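PDB 2OPE: PilX from Neisseria meningitidis, which is a minor type IV pilin that probably modulates the adhesive, aggregative and virulence properties of the pili of this pathogen. Local coordinates for residues I19-L28 / K41-Y49. Numbering follows the deposited sequence.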
ATOM      1  N   ILE A  19       4.200  -5.377   5.255  1.00 49.02           N
ATOM      2  CA  ILE A  19       3.298  -4.486   5.999  1.00 48.48           C
ATOM      3  C   ILE A  19       1.848  -5.002   6.063  1.00 47.71           C
ATOM      4  O   ILE A  19       1.236  -5.018   7.132  1.00 49.13           O
ATOM      5  CB  ILE A  19       3.384  -3.032   5.400  1.00 48.10           C
ATOM      6  CG1 ILE A  19       4.825  -2.499   5.536  1.00 48.11           C
ATOM      7  CG2 ILE A  19       2.383  -2.072   6.045  1.00 45.10           C
ATOM      8  CD1 ILE A  19       5.103  -1.248   4.690  1.00 48.38           C
ATOM      9  N   ASN A  20       1.316  -5.441   4.930  1.00 46.08           N
ATOM     10  CA  ASN A  20      -0.009  -6.077   4.863  1.00 47.18           C
ATOM     11  C   ASN A  20      -0.109  -7.302   5.819  1.00 47.84           C
ATOM     12  O   ASN A  20      -1.105  -7.480   6.548  1.00 49.33           O
ATOM     13  CB  ASN A  20      -0.296  -6.540   3.414  1.00 45.12           C
ATOM     14  CG  ASN A  20      -1.750  -6.359   2.997  1.00 45.42           C
ATOM     15  OD1 ASN A  20      -2.555  -5.787   3.727  1.00 46.81           O
ATOM     16  ND2 ASN A  20      -2.087  -6.821   1.790  1.00 43.21           N
ATOM     17  N   ASN A  21       0.907  -8.153   5.817  1.00 45.40           N
ATOM     18  CA  ASN A  21       0.816  -9.376   6.598  1.00 46.44           C
ATOM     19  C   ASN A  21       0.830  -9.096   8.108  1.00 45.70           C
ATOM     20  O   ASN A  21       0.122  -9.749   8.873  1.00 46.51           O
ATOM     21  CB  ASN A  21       1.916 -10.369   6.199  1.00 45.71           C
ATOM     22  CG  ASN A  21       1.624 -11.031   4.901  1.00 47.56           C
ATOM     23  OD1 ASN A  21       0.476 -11.064   4.480  1.00 49.32           O
ATOM     24  ND2 ASN A  21       2.642 -11.605   4.261  1.00 48.94           N
ATOM     25  N   ILE A  22       1.630  -8.127   8.531  1.00 43.87           N
ATOM     26  CA  ILE A  22       1.631  -7.745   9.918  1.00 44.44           C
ATOM     27  C   ILE A  22       0.333  -7.035  10.319  1.00 47.16           C
ATOM     28  O   ILE A  22      -0.119  -7.190  11.443  1.00 48.30           O
ATOM     29  CB  ILE A  22       2.778  -6.800  10.193  1.00 44.57           C
ATOM     30  CG1 ILE A  22       4.130  -7.512   9.968  1.00 43.71           C
ATOM     31  CG2 ILE A  22       2.678  -6.199  11.629  1.00 43.50           C
ATOM     32  CD1 ILE A  22       5.288  -6.594  10.301  1.00 41.58           C
ATOM     33  N   SER A  23      -0.215  -6.198   9.425  1.00 46.36           N
ATOM     34  CA  SER A  23      -1.480  -5.571   9.657  1.00 46.52           C
ATOM     35  C   SER A  23      -2.580  -6.601   9.866  1.00 45.74           C
ATOM     36  O   SER A  23      -3.393  -6.486  10.779  1.00 43.93           O
ATOM     37  CB  SER A  23      -1.849  -4.643   8.483  1.00 47.66           C
ATOM     38  OG  SER A  23      -0.887  -3.580   8.372  1.00 48.47           O
ATOM     39  N   LYS A  24      -2.618  -7.596   8.997  1.00 46.35           N
ATOM     40  CA  LYS A  24      -3.671  -8.587   9.055  1.00 46.84           C
ATOM     41  C   LYS A  24      -3.573  -9.420  10.360  1.00 46.16           C
ATOM     42  O   LYS A  24      -4.551  -9.647  11.049  1.00 43.44           O
ATOM     43  CB  LYS A  24      -3.573  -9.451   7.799  1.00 48.69           C
ATOM     44  CG  LYS A  24      -4.128 -10.882   7.896  1.00 50.20           C
ATOM     45  CD  LYS A  24      -4.009 -11.647   6.557  1.00 49.73           C
ATOM     46  CE  LYS A  24      -4.930 -12.929   6.482  1.00 50.62           C
ATOM     47  NZ  LYS A  24      -5.097 -13.439   5.048  1.00 51.38           N
ATOM     48  N   GLN A  25      -2.365  -9.839  10.709  1.00 46.57           N
ATOM     49  CA  GLN A  25      -2.169 -10.879  11.720  1.00 46.92           C
ATOM     50  C   GLN A  25      -2.036 -10.264  13.128  1.00 46.72           C
ATOM     51  O   GLN A  25      -2.278 -10.935  14.112  1.00 45.02           O
ATOM     52  CB  GLN A  25      -0.893 -11.656  11.396  1.00 46.98           C
ATOM     53  CG  GLN A  25      -0.954 -12.418  10.098  1.00 50.38           C
ATOM     54  CD  GLN A  25      -2.105 -13.462  10.060  1.00 52.13           C
ATOM     55  OE1 GLN A  25      -2.476 -14.066  11.070  1.00 53.52           O
ATOM     56  NE2 GLN A  25      -2.673 -13.637   8.895  1.00 51.02           N
ATOM     57  N   PHE A  26      -1.627  -8.993  13.199  1.00 44.75           N
ATOM     58  CA  PHE A  26      -1.462  -8.319  14.466  1.00 46.13           C
ATOM     59  C   PHE A  26      -2.489  -7.220  14.686  1.00 46.91           C
ATOM     60  O   PHE A  26      -2.738  -6.853  15.814  1.00 50.61           O
ATOM     61  CB  PHE A  26      -0.011  -7.785  14.650  1.00 44.75           C
ATOM     62  CG  PHE A  26       1.010  -8.909  14.797  1.00 45.88           C
ATOM     63  CD1 PHE A  26       1.316  -9.445  16.056  1.00 45.43           C
ATOM     64  CD2 PHE A  26       1.608  -9.485  13.687  1.00 44.91           C
ATOM     65  CE1 PHE A  26       2.214 -10.482  16.184  1.00 44.07           C
ATOM     66  CE2 PHE A  26       2.527 -10.525  13.831  1.00 43.21           C
ATOM     67  CZ  PHE A  26       2.834 -11.001  15.060  1.00 43.58           C
ATOM     68  N   ILE A  27      -3.079  -6.653  13.648  1.00 46.31           N
ATOM     69  CA  ILE A  27      -4.036  -5.583  13.922  1.00 46.59           C
ATOM     70  C   ILE A  27      -5.500  -6.023  13.685  1.00 48.55           C
ATOM     71  O   ILE A  27      -6.348  -5.926  14.591  1.00 48.24           O
ATOM     72  CB  ILE A  27      -3.686  -4.289  13.173  1.00 45.66           C
ATOM     73  CG1 ILE A  27      -2.268  -3.866  13.564  1.00 44.69           C
ATOM     74  CG2 ILE A  27      -4.709  -3.150  13.529  1.00 43.55           C
ATOM     75  CD1 ILE A  27      -1.758  -2.586  12.880  1.00 45.74           C
ATOM     76  N   LEU A  28      -5.765  -6.517  12.475  1.00 48.38           N
ATOM     77  CA  LEU A  28      -7.075  -7.021  12.112  1.00 49.23           C
ATOM     78  C   LEU A  28      -7.513  -8.168  13.026  1.00 50.73           C
ATOM     79  O   LEU A  28      -8.711  -8.310  13.338  1.00 52.89           O
ATOM     80  CB  LEU A  28      -7.067  -7.488  10.658  1.00 47.29           C
ATOM     81  CG  LEU A  28      -6.757  -6.379   9.648  1.00 46.64           C
ATOM     82  CD1 LEU A  28      -7.191  -6.846   8.276  1.00 46.44           C
ATOM     83  CD2 LEU A  28      -7.458  -5.083  10.010  1.00 45.64           C
ATOM     84  N   LYS A  41      -5.168   2.434  14.669  1.00 47.02           N
ATOM     85  CA  LYS A  41      -3.998   1.531  14.724  1.00 46.52           C
ATOM     86  C   LYS A  41      -3.418   1.229  13.333  1.00 47.11           C
ATOM     87  O   LYS A  41      -2.211   1.389  13.123  1.00 48.29           O
ATOM     88  CB  LYS A  41      -4.310   0.254  15.491  1.00 46.90           C
ATOM     89  CG  LYS A  41      -4.313   0.423  17.030  1.00 46.75           C
ATOM     90  CD  LYS A  41      -4.605  -0.918  17.679  1.00 47.27           C
ATOM     91  CE  LYS A  41      -4.715  -0.865  19.234  1.00 46.37           C
ATOM     92  NZ  LYS A  41      -5.214  -2.184  19.769  1.00 44.82           N
ATOM     93  N   LEU A  42      -4.253   0.884  12.357  1.00 45.46           N
ATOM     94  CA  LEU A  42      -3.708   0.660  11.025  1.00 46.71           C
ATOM     95  C   LEU A  42      -2.936   1.872  10.527  1.00 47.04           C
ATOM     96  O   LEU A  42      -1.821   1.747  10.008  1.00 48.02           O
ATOM     97  CB  LEU A  42      -4.824   0.313  10.020  1.00 45.57           C
ATOM     98  CG  LEU A  42      -5.377  -1.114  10.182  1.00 45.68           C
ATOM     99  CD1 LEU A  42      -6.752  -1.247   9.515  1.00 45.86           C
ATOM    100  CD2 LEU A  42      -4.392  -2.173   9.674  1.00 44.08           C
ATOM    101  N   GLU A  43      -3.560   3.046  10.675  1.00 47.04           N
ATOM    102  CA  GLU A  43      -3.008   4.337  10.239  1.00 45.11           C
ATOM    103  C   GLU A  43      -1.688   4.680  10.933  1.00 45.12           C
ATOM    104  O   GLU A  43      -0.758   5.143  10.293  1.00 47.97           O
ATOM    105  CB  GLU A  43      -4.074   5.465  10.389  1.00 42.82           C
ATOM    106  CG  GLU A  43      -5.323   5.249   9.485  1.00 42.87           C
ATOM    107  CD  GLU A  43      -6.456   6.246   9.739  1.00 44.34           C
ATOM    108  OE1 GLU A  43      -6.460   6.933  10.781  1.00 44.09           O
ATOM    109  OE2 GLU A  43      -7.361   6.357   8.884  1.00 44.59           O
ATOM    110  N   ARG A  44      -1.602   4.484  12.239  1.00 45.57           N
ATOM    111  CA  ARG A  44      -0.341   4.720  12.958  1.00 46.06           C
ATOM    112  C   ARG A  44       0.718   3.730  12.549  1.00 45.19           C
ATOM    113  O   ARG A  44       1.864   4.093  12.366  1.00 46.84           O
ATOM    114  CB  ARG A  44      -0.547   4.596  14.465  1.00 47.26           C
ATOM    115  CG  ARG A  44      -0.564   5.906  15.160  1.00 51.46           C
ATOM    116  CD  ARG A  44      -0.889   5.737  16.612  1.00 53.01           C
ATOM    117  NE  ARG A  44      -2.234   5.201  16.755  1.00 54.36           N
ATOM    118  CZ  ARG A  44      -3.282   5.949  17.068  1.00 55.91           C
ATOM    119  NH1 ARG A  44      -4.487   5.386  17.193  1.00 56.35           N
ATOM    120  NH2 ARG A  44      -3.114   7.260  17.283  1.00 55.70           N
ATOM    121  N   PHE A  45       0.345   2.460  12.454  1.00 45.40           N
ATOM    122  CA  PHE A  45       1.324   1.432  12.187  1.00 46.78           C
ATOM    123  C   PHE A  45       1.924   1.646  10.804  1.00 47.68           C
ATOM    124  O   PHE A  45       3.127   1.745  10.648  1.00 46.66           O
ATOM    125  CB  PHE A  45       0.750   0.011  12.264  1.00 45.82           C
ATOM    126  CG  PHE A  45       1.734  -1.018  11.782  1.00 46.14           C
ATOM    127  CD1 PHE A  45       1.474  -1.801  10.643  1.00 45.77           C
ATOM    128  CD2 PHE A  45       2.978  -1.096  12.367  1.00 43.91           C
ATOM    129  CE1 PHE A  45       2.418  -2.712  10.182  1.00 44.25           C
ATOM    130  CE2 PHE A  45       3.925  -2.001  11.906  1.00 44.75           C
ATOM    131  CZ  PHE A  45       3.647  -2.807  10.811  1.00 44.83           C
ATOM    132  N   VAL A  46       1.059   1.710   9.806  1.00 50.21           N
ATOM    133  CA  VAL A  46       1.487   1.905   8.413  1.00 51.91           C
ATOM    134  C   VAL A  46       2.295   3.162   8.193  1.00 51.84           C
ATOM    135  O   VAL A  46       3.336   3.138   7.525  1.00 51.72           O
ATOM    136  CB  VAL A  46       0.277   1.947   7.466  1.00 53.79           C
ATOM    137  CG1 VAL A  46       0.719   2.392   6.028  1.00 53.67           C
ATOM    138  CG2 VAL A  46      -0.464   0.548   7.483  1.00 53.47           C
ATOM    139  N   SER A  47       1.825   4.270   8.756  1.00 51.49           N
ATOM    140  CA  SER A  47       2.490   5.533   8.496  1.00 51.00           C
ATOM    141  C   SER A  47       3.787   5.625   9.265  1.00 49.39           C
ATOM    142  O   SER A  47       4.669   6.369   8.905  1.00 48.28           O
ATOM    143  CB  SER A  47       1.581   6.737   8.811  1.00 51.84           C
ATOM    144  OG  SER A  47       1.426   6.913  10.207  1.00 52.73           O
ATOM    145  N   GLY A  48       3.915   4.862  10.334  1.00 49.58           N
ATOM    146  CA  GLY A  48       5.164   4.926  11.090  1.00 49.75           C
ATOM    147  C   GLY A  48       6.141   3.789  10.782  1.00 48.48           C
ATOM    148  O   GLY A  48       7.158   3.678  11.417  1.00 48.54           O
ATOM    149  N   TYR A  49       5.819   2.929   9.830  1.00 49.02           N
ATOM    150  CA  TYR A  49       6.611   1.726   9.614  1.00 48.22           C
ATOM    151  C   TYR A  49       7.861   2.148   8.854  1.00 49.16           C
ATOM    152  O   TYR A  49       7.773   2.997   7.972  1.00 49.29           O
ATOM    153  CB  TYR A  49       5.816   0.688   8.806  1.00 46.64           C
ATOM    154  CG  TYR A  49       6.648  -0.509   8.367  1.00 45.31           C
ATOM    155  CD1 TYR A  49       7.005  -1.492   9.270  1.00 43.76           C
ATOM    156  CD2 TYR A  49       7.102  -0.629   7.051  1.00 45.30           C
ATOM    157  CE1 TYR A  49       7.789  -2.559   8.891  1.00 44.24           C
ATOM    158  CE2 TYR A  49       7.897  -1.712   6.654  1.00 46.06           C
ATOM    159  CZ  TYR A  49       8.218  -2.671   7.594  1.00 45.79           C
ATOM    160  OH  TYR A  49       8.979  -3.749   7.236  1.00 47.77           O
TER
HETATM  161  O   HOH W   1      -3.609  -4.510  18.252  1.00 48.49           O
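Two aromatic rings of helix 35-48 and the turn that follows it, F45 and Y49, carry much of the packing against helix 5-28. The ring of F45 lies as a knob in a hole made by I19, I22, S23 and I27. At its edge, near the ring plane, are S23 OG, 3.7 Å from F45 CD1, and the carbonyl oxygen of I19, while I22 CG2 reaches F45 CZ obliquely at 3.6 Å. I27 CD1 also approaches at a slant, near the ring's root, 3.7 Å from F45 CB. A chi1 of 171° swings F45 CG away from the backbone N, carrying the ring to the opposing helix. The Y49 ring takes I19 over one face in a CH-pi contact, CG1 standing 3.7 Å from the ring centroid; the other branch of I19, CG2, turns to V46 CG2 and F45.

The one polar side chain lining the hole is occupied within its own helix: S23 OG donates to I19 O at 2.8 Å, from above the carbonyl plane and on the face opposite S23 N, so two donors grip that oxygen. Nearer the sheet, L42 spreads its branches, CD2 to S23 CB (3.7 Å) and CD1 to L28 CD2 (3.9 Å), while I27 CG2 touches both L42 CG and K41 CB. The amine of K41 pairs with D33 and also meets a water that bonds weakly to F26 O.

S23, L28 and L42 all touch Y74 of strand 74-80, and V46 rests on V63 of strand 59-65. The helices run roughly antiparallel (144°), their axes 10.7 Å apart at closest approach, a helix pair with a largely apolar interface laid on an antiparallel sheet: the part of the long N-terminal pilin helix kept in this fragment, packed against the αβ-loop helix.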